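Local coordinates for FEZ-1 protein (Fluoribacter gormanii, PDB 5WCK) that is a monomeric subclass B3 metallo-beta-lactamase that binds two zinc ions and probably hydrolyses the beta-lactam ring of antibiotics, at residues C153-T157 with A169-S174. The protein carries 2 engineered substitutions. Residues are numbered along the deposited sequence; the frame is centred on the assembly and turned at random.
Sequences CTTWT and AVIIGS
Residues 154–157 and 169–172 run antiparallel (163°, axes 4.7 Å apart) in the beta hairpin of strands 154–162 and 165–172, within one of the two sheets of the metallo-beta-lactamase alpha-beta/beta-alpha fold. W156 and I171 form the hydrogen-bonded pair (CA–CA 5.1 Å; I171 N to W156 O 2.8 Å, W156 N to I171 O 3.2 Å), T157 and V170 the non-hydrogen-bonded pair (CA–CA 4.6 Å). The CA of T155 lies 4.6 Å from that of G173, and a water donates to T154 O and I171 O, 2.8 Å from each. The chain turns at G173 (phi/psi −66/−43) and S174 (145/136); G173 CA packs 3.3 Å from T154 O, and a CB would clash with this oxygen and C153 SG. W156 (chi1 m) meets I171 CB to CB at 4.3 Å, its indole leading away, NE1 hydrogen-bonding to I69 O. On the opposite face T155 CG2 touches V170 CG1 at 3.6 Å, and T155 OG1 hydrogen-bonds to T146 OG1. At the zinc site, G173 O accepts a hydrogen bond from ND1 of ligand H71, the S174 side chain touches ligand H149 while OG hydrogen-bonds to G176 N, and C153 SG (chi1 t) lies 3.4 Å from S174 O.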
# COMPACT_ATOMS: atom_id res chain seq x y z
N CYS A 153 -5.25 7.58 2.46
CA CYS A 153 -4.57 6.30 2.60
C CYS A 153 -5.59 5.17 2.45
O CYS A 153 -6.68 5.23 3.05
CB CYS A 153 -3.90 6.21 3.96
SG CYS A 153 -3.01 4.66 4.16
N THR A 154 -5.21 4.18 1.63
CA THR A 154 -6.09 3.10 1.20
C THR A 154 -5.52 1.78 1.72
O THR A 154 -4.38 1.45 1.44
CB THR A 154 -6.25 3.07 -0.32
OG1 THR A 154 -6.72 4.36 -0.72
CG2 THR A 154 -7.20 1.99 -0.80
N THR A 155 -6.37 1.02 2.41
CA THR A 155 -6.11 -0.36 2.76
C THR A 155 -6.88 -1.22 1.76
O THR A 155 -8.10 -1.13 1.66
CB THR A 155 -6.53 -0.63 4.20
OG1 THR A 155 -5.61 0.07 5.05
CG2 THR A 155 -6.48 -2.10 4.55
N TRP A 156 -6.15 -2.04 1.01
CA TRP A 156 -6.71 -2.84 -0.07
C TRP A 156 -7.02 -4.24 0.45
O TRP A 156 -6.18 -4.83 1.09
CB TRP A 156 -5.72 -2.90 -1.25
CG TRP A 156 -5.63 -1.63 -2.05
CD1 TRP A 156 -4.65 -0.68 -2.04
CD2 TRP A 156 -6.61 -1.18 -2.98
NE1 TRP A 156 -4.97 0.35 -2.89
CE2 TRP A 156 -6.16 0.05 -3.50
CE3 TRP A 156 -7.82 -1.72 -3.42
CZ2 TRP A 156 -6.92 0.75 -4.44
CZ3 TRP A 156 -8.55 -1.04 -4.37
CH2 TRP A 156 -8.10 0.19 -4.85
N THR A 157 -8.22 -4.76 0.14
CA THR A 157 -8.56 -6.12 0.54
C THR A 157 -9.03 -6.93 -0.66
O THR A 157 -9.57 -6.39 -1.64
CB THR A 157 -9.59 -6.13 1.68
OG1 THR A 157 -10.82 -5.60 1.19
CG2 THR A 157 -9.11 -5.38 2.91
N ALA A 169 -7.14 -11.27 2.31
CA ALA A 169 -5.87 -10.57 2.24
C ALA A 169 -6.13 -9.07 2.50
O ALA A 169 -7.06 -8.48 1.96
CB ALA A 169 -5.20 -10.78 0.91
N VAL A 170 -5.26 -8.49 3.30
CA VAL A 170 -5.34 -7.11 3.70
C VAL A 170 -3.96 -6.48 3.48
O VAL A 170 -3.01 -6.86 4.14
CB VAL A 170 -5.78 -6.95 5.16
CG1 VAL A 170 -5.81 -5.48 5.55
CG2 VAL A 170 -7.11 -7.61 5.47
N ILE A 171 -3.88 -5.51 2.56
CA ILE A 171 -2.65 -4.71 2.40
C ILE A 171 -2.84 -3.39 3.16
O ILE A 171 -3.48 -2.45 2.66
CB ILE A 171 -2.32 -4.49 0.90
CG1 ILE A 171 -2.28 -5.78 0.09
CG2 ILE A 171 -1.02 -3.71 0.75
CD1 ILE A 171 -2.31 -5.60 -1.43
N ILE A 172 -2.34 -3.35 4.40
CA ILE A 172 -2.49 -2.18 5.26
C ILE A 172 -1.76 -1.01 4.61
O ILE A 172 -0.57 -1.09 4.27
CB ILE A 172 -1.99 -2.48 6.69
CG1 ILE A 172 -2.84 -3.58 7.34
CG2 ILE A 172 -1.98 -1.21 7.52
CD1 ILE A 172 -2.40 -4.02 8.72
N GLY A 173 -2.48 0.08 4.37
CA GLY A 173 -1.89 1.23 3.64
C GLY A 173 -0.76 1.93 4.38
O GLY A 173 0.19 2.35 3.72
N SER A 174 -1.00 2.11 5.68
CA SER A 174 -0.20 2.68 6.80
C SER A 174 -1.11 3.42 7.77
O SER A 174 -1.88 4.21 7.32
CB SER A 174 0.90 3.67 6.45
OG SER A 174 1.49 4.19 7.61
O HOH W 1 -2.59 -0.58 0.79